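Local coordinates for protein ferulic acid decarboxylase 1 (Candida dubliniensis, PDB 4ZAD) that probably catalyses, with a prenylated FMN cofactor and manganese, the reversible decarboxylation of aromatic acrylic acids such as ferulic, coumaric and cinnamic acid to their vinyl products, at residues Gly495-Glu498 with Glu499-Asn502; Thr474-Pro478 with Lys479-Asp483; Ile414-Gly417 with Asp418-Ile422; His377-Val380 with Lys381-Thr384. All coordinates share one frame; numbering follows the deposited sequence.

Interaction 1 (Gly495-Glu498 with Glu499-Asn502)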
# COMPACT_ATOMS: atom_id res chain seq x y z
N GLY A 495 -5.49 -16.84 9.43
CA GLY A 495 -4.71 -17.01 10.66
C GLY A 495 -5.38 -17.83 11.75
O GLY A 495 -4.83 -17.99 12.82
N TYR A 496 -6.58 -18.33 11.48
CA TYR A 496 -7.27 -19.15 12.43
C TYR A 496 -6.67 -20.56 12.35
O TYR A 496 -5.99 -20.88 11.38
CB TYR A 496 -8.81 -19.16 12.15
CG TYR A 496 -9.51 -17.97 12.75
CD1 TYR A 496 -9.67 -16.81 12.02
CD2 TYR A 496 -9.94 -17.98 14.07
CE1 TYR A 496 -10.27 -15.71 12.57
CE2 TYR A 496 -10.54 -16.86 14.64
CZ TYR A 496 -10.69 -15.73 13.88
OH TYR A 496 -11.27 -14.62 14.39
N PRO A 497 -6.94 -21.39 13.38
CA PRO A 497 -6.54 -22.79 13.45
C PRO A 497 -7.05 -23.60 12.28
O PRO A 497 -8.20 -23.44 11.83
CB PRO A 497 -7.16 -23.29 14.76
CG PRO A 497 -7.33 -22.14 15.59
CD PRO A 497 -7.52 -20.94 14.65
N GLU A 498 -6.21 -24.51 11.83
CA GLU A 498 -6.48 -25.24 10.61
C GLU A 498 -7.89 -25.90 10.65
O GLU A 498 -8.62 -25.83 9.67
CB GLU A 498 -5.35 -26.25 10.33
CG GLU A 498 -4.72 -26.14 8.93
CD GLU A 498 -4.20 -24.71 8.56
OE1 GLU A 498 -3.72 -23.98 9.48
OE2 GLU A 498 -4.27 -24.34 7.34
N GLU A 499 -8.23 -26.50 11.80
CA GLU A 499 -9.52 -27.20 12.01
C GLU A 499 -10.65 -26.21 11.72
O GLU A 499 -11.59 -26.53 11.01
CB GLU A 499 -9.63 -27.80 13.46
CG GLU A 499 -9.64 -29.41 13.58
CD GLU A 499 -10.42 -30.02 14.86
OE1 GLU A 499 -11.44 -30.77 14.69
OE2 GLU A 499 -10.04 -29.76 16.04
N VAL A 500 -10.52 -24.99 12.26
CA VAL A 500 -11.56 -23.99 12.14
C VAL A 500 -11.66 -23.55 10.71
O VAL A 500 -12.73 -23.62 10.14
CB VAL A 500 -11.33 -22.76 13.07
CG1 VAL A 500 -12.33 -21.65 12.75
CG2 VAL A 500 -11.47 -23.17 14.57
N LYS A 501 -10.56 -23.15 10.10
CA LYS A 501 -10.63 -22.72 8.71
C LYS A 501 -11.30 -23.78 7.83
O LYS A 501 -12.10 -23.42 6.97
CB LYS A 501 -9.26 -22.37 8.11
CG LYS A 501 -8.57 -21.21 8.77
CD LYS A 501 -7.29 -20.80 8.05
CE LYS A 501 -6.19 -21.80 8.22
NZ LYS A 501 -4.90 -21.30 7.67
N ASN A 502 -10.97 -25.06 8.05
CA ASN A 502 -11.44 -26.13 7.16
C ASN A 502 -12.94 -26.34 7.29
O ASN A 502 -13.63 -26.55 6.31
CB ASN A 502 -10.72 -27.47 7.41
CG ASN A 502 -9.19 -27.42 7.14
OD1 ASN A 502 -8.63 -26.40 6.67
ND2 ASN A 502 -8.52 -28.52 7.43
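Lys501 folds back over the residues that precede its helix, and its aliphatic chain makes the close part of this contact within the chain. CG of Lys501 lies 4.0 Å from CB of the buried Tyr496, and CE reaches 3.3 Å from the carbonyl O of Tyr496. This is the first turn of helix 498-506, with Pro497 at the N-cap position. The carbonyl O of Pro497 takes the amide N of Lys501 at 2.9 Å and, weakly, that of Val500, while O of Glu498 accepts N of Asn502 at 3.0 Å. Between the segments the apolar contacts are loose, CG2 of Val500 being 4.3 Å from CB of Pro497 and CG1 of Val500 4.4 Å from CB of Tyr496, but the second subunit covers this face: its Leu33 packs on Pro497 and Val500, its Gly36 on Tyr496, and Tyr496 OH hydrogen-bonds to its Leu148 O and Asn322 ND2. By contrast, Glu498, Glu499 and Asn502 are exposed. On that side a bend at chi3 (-71°) brings NZ of Lys501 to a salt bridge with OE2 of Glu498 at 3.1 Å, from above the carboxylate plane, 35° out of it; the ammonium also donates to the carbonyl O of Asn494.

Interaction 2 (Thr474-Pro478 with Lys479-Asp483)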
# COMPACT_ATOMS: atom_id res chain seq x y z
N THR A 474 13.94 -1.89 9.80
CA THR A 474 13.76 -3.26 10.30
C THR A 474 12.36 -3.47 10.87
O THR A 474 11.93 -2.78 11.79
CB THR A 474 14.93 -3.75 11.22
OG1 THR A 474 14.42 -4.37 12.43
CG2 THR A 474 15.92 -2.64 11.50
N CYS A 475 11.63 -4.41 10.27
CA CYS A 475 10.26 -4.71 10.65
C CYS A 475 10.23 -6.11 11.25
O CYS A 475 9.48 -6.93 10.79
CB CYS A 475 9.34 -4.61 9.45
SG CYS A 475 9.25 -2.94 8.66
N ILE A 476 11.05 -6.35 12.29
CA ILE A 476 11.23 -7.64 12.97
C ILE A 476 11.34 -7.31 14.45
O ILE A 476 12.19 -6.54 14.88
CB ILE A 476 12.50 -8.34 12.52
CG1 ILE A 476 12.57 -8.35 11.00
CG2 ILE A 476 12.61 -9.77 13.01
CD1 ILE A 476 13.82 -9.03 10.44
N PHE A 477 10.46 -7.85 15.25
CA PHE A 477 10.38 -7.44 16.65
C PHE A 477 11.63 -7.81 17.44
O PHE A 477 12.23 -8.84 17.19
CB PHE A 477 9.19 -8.11 17.27
CG PHE A 477 7.88 -7.71 16.66
CD1 PHE A 477 7.47 -6.39 16.68
CD2 PHE A 477 7.04 -8.69 16.10
CE1 PHE A 477 6.26 -6.05 16.15
CE2 PHE A 477 5.82 -8.36 15.56
CZ PHE A 477 5.42 -7.06 15.58
N PRO A 478 12.04 -6.98 18.38
CA PRO A 478 13.27 -7.31 19.11
C PRO A 478 13.42 -8.76 19.49
O PRO A 478 14.48 -9.32 19.27
CB PRO A 478 13.18 -6.44 20.35
CG PRO A 478 12.52 -5.19 19.85
CD PRO A 478 11.54 -5.65 18.77
N LYS A 479 12.36 -9.39 20.00
CA LYS A 479 12.45 -10.77 20.46
C LYS A 479 12.44 -11.83 19.39
O LYS A 479 12.61 -13.00 19.70
CB LYS A 479 11.32 -11.10 21.45
CG LYS A 479 11.60 -10.62 22.85
CD LYS A 479 10.67 -11.29 23.87
CE LYS A 479 10.70 -10.53 25.24
NZ LYS A 479 12.15 -10.29 25.66
N GLN A 480 12.22 -11.44 18.14
CA GLN A 480 12.37 -12.36 17.03
C GLN A 480 13.85 -12.61 16.79
O GLN A 480 14.19 -13.57 16.11
CB GLN A 480 11.71 -11.82 15.73
CG GLN A 480 10.15 -12.02 15.65
CD GLN A 480 9.55 -11.57 14.31
OE1 GLN A 480 9.58 -10.37 13.96
NE2 GLN A 480 8.97 -12.51 13.58
N PHE A 481 14.73 -11.76 17.31
CA PHE A 481 16.17 -11.98 17.20
C PHE A 481 16.73 -12.90 18.27
O PHE A 481 17.90 -13.26 18.18
CB PHE A 481 16.95 -10.67 17.32
CG PHE A 481 16.91 -9.80 16.09
CD1 PHE A 481 17.84 -9.97 15.07
CD2 PHE A 481 15.96 -8.81 15.95
CE1 PHE A 481 17.81 -9.17 13.96
CE2 PHE A 481 15.93 -8.01 14.83
CZ PHE A 481 16.87 -8.18 13.84
N THR A 482 15.95 -13.27 19.29
CA THR A 482 16.48 -13.98 20.47
C THR A 482 15.69 -15.22 20.87
O THR A 482 16.29 -16.20 21.33
CB THR A 482 16.59 -13.05 21.68
OG1 THR A 482 15.29 -12.52 21.99
CG2 THR A 482 17.53 -11.88 21.39
N ASP A 483 14.37 -15.16 20.71
CA ASP A 483 13.45 -16.25 21.06
C ASP A 483 12.93 -16.92 19.77
O ASP A 483 12.18 -16.34 18.99
CB ASP A 483 12.28 -15.71 21.92
CG ASP A 483 11.26 -16.82 22.36
OD1 ASP A 483 11.38 -18.01 21.97
OD2 ASP A 483 10.31 -16.46 23.12
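A short 3-10 turn follows strand 470-475, and here the side chain of Gln480 reaches back to close the turn on the backbone before it. OE1 of Gln480 accepts the amide N of Phe477 at 3.0 Å, in the carbonyl plane and on a lone pair, with an N-H...O angle of 148°. In return, N of Gln480 donates to O of Phe477 at 2.8 Å, so the two residues are joined by a backbone bond and a side-chain bond. The backbone bond closes the turn, whereas the bond to OE1 fixes the amide group of Gln480 against the chain. Its extended arm (chi2 -176°) brings the oxygen to the Phe477 N-H and also sets it against CG2 of Ile476, 3.2 Å away. The Ile476 and Gln480 side chains cross at about a right angle, whereas the Phe477 ring and the Gln480 amide are inclined by 41°, with OE1 3.7 Å from CD2 of Phe477. Gln459 of the second subunit packs on Phe477 and Pro478. One residue further on, N of Phe481 donates to O of Pro478 at 3.1 Å. The same carbonyl oxygen meets the Phe481 ring in plane at its edge, 3.7 Å from CD2, while CE2 of Phe481 lies 4.1 Å from CB of Ile476. The buried Phe481 ring continues onto Leu379 of helix 376-381 and Leu389 of helix 386-399. Gln480 touches Thr376 of helix 376-381, and Ile476 rests on Leu415 of the adjacent parallel strand 412-417.

Interaction 3 (Ile414-Gly417 with Asp418-Ile422)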
# COMPACT_ATOMS: atom_id res chain seq x y z
N ILE A 414 13.77 -3.19 3.58
CA ILE A 414 12.77 -3.47 4.57
C ILE A 414 12.94 -4.88 5.07
O ILE A 414 12.75 -5.81 4.35
CB ILE A 414 11.42 -3.30 3.98
CG1 ILE A 414 11.20 -1.80 3.69
CG2 ILE A 414 10.38 -3.82 4.94
CD1 ILE A 414 9.86 -1.50 3.11
N LEU A 415 13.39 -5.05 6.30
CA LEU A 415 13.69 -6.38 6.79
C LEU A 415 12.44 -6.87 7.51
O LEU A 415 11.94 -6.19 8.38
CB LEU A 415 14.88 -6.33 7.71
CG LEU A 415 16.16 -5.72 7.11
CD1 LEU A 415 17.26 -5.58 8.24
CD2 LEU A 415 16.71 -6.46 5.94
N VAL A 416 11.93 -8.02 7.10
CA VAL A 416 10.74 -8.57 7.68
C VAL A 416 10.88 -10.08 7.92
O VAL A 416 11.64 -10.76 7.24
CB VAL A 416 9.52 -8.27 6.80
CG1 VAL A 416 9.61 -8.94 5.41
CG2 VAL A 416 8.27 -8.69 7.54
N GLY A 417 10.16 -10.59 8.90
CA GLY A 417 10.19 -12.01 9.22
C GLY A 417 9.38 -12.81 8.23
O GLY A 417 8.67 -12.26 7.38
N ASP A 418 9.45 -14.13 8.36
CA ASP A 418 9.13 -15.04 7.28
C ASP A 418 7.66 -15.44 7.27
O ASP A 418 7.31 -16.40 6.61
CB ASP A 418 10.03 -16.30 7.39
CG ASP A 418 9.79 -17.07 8.70
OD1 ASP A 418 8.81 -17.84 8.74
OD2 ASP A 418 10.51 -16.82 9.70
N ASP A 419 6.81 -14.72 8.01
CA ASP A 419 5.33 -14.93 7.98
C ASP A 419 4.69 -14.11 6.83
O ASP A 419 3.54 -14.31 6.47
CB ASP A 419 4.71 -14.52 9.33
CG ASP A 419 4.98 -13.04 9.69
OD1 ASP A 419 6.18 -12.62 9.67
OD2 ASP A 419 3.97 -12.31 9.98
N ILE A 420 5.48 -13.20 6.28
CA ILE A 420 5.00 -12.26 5.28
C ILE A 420 5.44 -12.72 3.89
O ILE A 420 6.66 -12.83 3.62
CB ILE A 420 5.58 -10.83 5.53
CG1 ILE A 420 5.15 -10.32 6.89
CG2 ILE A 420 5.15 -9.87 4.46
CD1 ILE A 420 3.74 -10.29 7.07
N ASP A 421 4.46 -12.99 3.03
CA ASP A 421 4.74 -13.21 1.60
C ASP A 421 5.02 -11.82 1.04
O ASP A 421 4.12 -11.02 0.86
CB ASP A 421 3.57 -13.94 0.92
CG ASP A 421 3.66 -14.00 -0.61
OD1 ASP A 421 4.69 -13.61 -1.19
OD2 ASP A 421 2.66 -14.44 -1.26
N ILE A 422 6.30 -11.52 0.84
CA ILE A 422 6.71 -10.19 0.42
C ILE A 422 6.17 -9.80 -0.96
O ILE A 422 6.23 -8.64 -1.32
CB ILE A 422 8.25 -9.96 0.47
CG1 ILE A 422 8.99 -10.96 -0.45
CG2 ILE A 422 8.72 -9.98 1.90
CD1 ILE A 422 10.49 -10.78 -0.49
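Val416 spreads its two methyl groups between two isoleucines that follow it in the chain. CG2 of Val416 packs against CG1 of Ile420 at 3.6 Å, the two side chains crossing at about a right angle. CG1 of Val416 meets CG2 of Ile422 at 3.8 Å. The valine rotamer (chi1 64°), with CG2 anti to the backbone N and CG1 between N and the carbonyl carbon, directs CG2 to Ile420 and CG1 to Ile422. CB of Ile420 also lies 3.9 Å from the carbonyl O of Gly417, and the fold of the chain between them is a type I beta turn from Gly417 to Ile420.

Two aspartates occupy the middle of this turn, and both are held by residues beyond it. OD2 of Asp418 accepts the backbone N of Thr376, whereas OD2 of Asp419 forms a salt bridge with NH2 of Arg435, which also touches Val416 and Ile420. Helix 425-434 covers Val416 through Ala431 and Ile420 through Gln427 and Trp430, while Ile422 leans on Ala371 and Lys373 of strand 369-374. The whole links strand 412-417 to helix 425-434: a beta turn at the strand's C-terminal end reverses the chain, and Val416 and Ile420 pack under the helix, with Ile422 against the neighbouring strands, in the C-terminal alpha/beta domain of this UbiD-family enzyme.

Interaction 4 (His377-Val380 with Lys381-Thr384)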
# COMPACT_ATOMS: atom_id res chain seq x y z
N HIS A 377 14.12 -18.29 12.45
CA HIS A 377 14.78 -19.43 13.11
C HIS A 377 16.28 -19.39 12.92
O HIS A 377 17.05 -19.52 13.88
CB HIS A 377 14.25 -20.77 12.58
CG HIS A 377 12.92 -21.15 13.15
ND1 HIS A 377 12.80 -21.81 14.36
CD2 HIS A 377 11.66 -20.92 12.71
CE1 HIS A 377 11.51 -21.99 14.62
NE2 HIS A 377 10.80 -21.45 13.64
N GLU A 378 16.71 -19.22 11.68
CA GLU A 378 18.11 -19.05 11.40
C GLU A 378 18.60 -17.71 11.91
O GLU A 378 19.78 -17.57 12.11
CB GLU A 378 18.38 -19.13 9.90
CG GLU A 378 18.08 -20.47 9.31
CD GLU A 378 19.00 -21.55 9.82
OE1 GLU A 378 20.22 -21.30 9.99
OE2 GLU A 378 18.49 -22.67 10.01
N LEU A 379 17.70 -16.73 12.05
CA LEU A 379 18.09 -15.42 12.57
C LEU A 379 18.54 -15.49 14.02
O LEU A 379 19.48 -14.81 14.45
CB LEU A 379 16.95 -14.41 12.43
CG LEU A 379 17.36 -13.00 12.89
CD1 LEU A 379 18.61 -12.57 12.12
CD2 LEU A 379 16.22 -11.95 12.78
N VAL A 380 17.85 -16.30 14.80
CA VAL A 380 18.25 -16.48 16.21
C VAL A 380 19.68 -17.03 16.33
O VAL A 380 20.49 -16.52 17.13
CB VAL A 380 17.26 -17.37 16.98
CG1 VAL A 380 17.69 -17.51 18.42
CG2 VAL A 380 15.84 -16.79 16.85
N LYS A 381 20.00 -18.03 15.52
CA LYS A 381 21.32 -18.64 15.55
C LYS A 381 22.46 -17.60 15.44
O LYS A 381 23.48 -17.72 16.12
CB LYS A 381 21.45 -19.69 14.47
CG LYS A 381 20.53 -20.91 14.67
CD LYS A 381 20.55 -21.91 13.46
CE LYS A 381 19.31 -22.86 13.51
NZ LYS A 381 19.30 -23.98 12.49
N LEU A 382 22.26 -16.58 14.60
CA LEU A 382 23.25 -15.52 14.40
C LEU A 382 23.54 -14.70 15.64
O LEU A 382 24.57 -14.04 15.72
CB LEU A 382 22.78 -14.55 13.30
CG LEU A 382 22.76 -15.04 11.87
CD1 LEU A 382 22.37 -13.89 10.93
CD2 LEU A 382 24.14 -15.55 11.54
N LYS A 383 22.62 -14.70 16.60
CA LYS A 383 22.82 -13.99 17.86
C LYS A 383 23.17 -12.54 17.54
O LYS A 383 24.24 -12.03 17.89
CB LYS A 383 23.90 -14.69 18.74
CG LYS A 383 23.33 -15.80 19.68
CD LYS A 383 24.42 -16.76 20.24
CE LYS A 383 24.48 -18.12 19.46
NZ LYS A 383 25.78 -18.93 19.54
N THR A 384 22.24 -11.88 16.87
CA THR A 384 22.47 -10.51 16.43
C THR A 384 21.33 -9.61 16.95
O THR A 384 20.54 -10.02 17.79
CB THR A 384 22.60 -10.43 14.88
OG1 THR A 384 23.22 -9.19 14.53
CG2 THR A 384 21.21 -10.56 14.19
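Helix 376-381 ends in two bonds that each span three residues, a weak one from N of Leu382 to O of Leu379 and a second from N of Lys383 to O of Val380 at 2.9 Å (N-H...O angle 147°), after which Lys383 leaves helical geometry with a positive phi of 54°. This tight, 3-10-like C-terminal turn leads into the link to helix 386-399, within the C-terminal domain of the UbiD fold.

Glu378 and Lys381 form a salt bridge three residues apart, NZ to OE2 at 2.9 Å. The lysine extends beyond CG, whereas the glutamate bends at chi2 (-66°) and curls round to meet it. The ammonium lies above the carboxylate plane, 40° out of it as seen from OE2, and the methylenes run past the other oxygen, CD of Lys381 being 3.5 Å from OE1 of Glu378. The start of the helix is tied separately, since N of Glu378 donates to OD1 of Asn375.

The remaining side chains face different neighbours. Leu382 reaches toward helix 352-355, touching Lys354 and Ile355, and also meets Val351; Ile355 touches Glu378 as well. Thr384 packs on Phe481, and Val380 on Pro484. Within the turn, Leu379 extends one methyl, CD1, to two partners, each crossed at about a right angle: CD1 of Leu382 at 4.2 Å and, closer, CG2 of Thr384 at 3.9 Å.

From the N terminus the order is interaction 4, 3, 2 and 1, each on a continuous piece of chain, so they follow in series and none nests or crosses. Interaction 4 ends helix 376-381, interaction 3 turns the chain out of strand 412-417, interaction 2 turns it out of strand 470-475, and interaction 1 starts helix 498-506. Interaction 2 joins interactions 3 and 4: strands 470-475 and 412-417 are neighbours in the sheet, Cys475 N to Leu415 O (2.6 Å) being a probable hydrogen bond, and residues 479-483 pack against interaction 4. Interaction 1 touches none of the others, its centre about 22 Å from that of interaction 3, though interactions 1 and 2 both touch the second subunit.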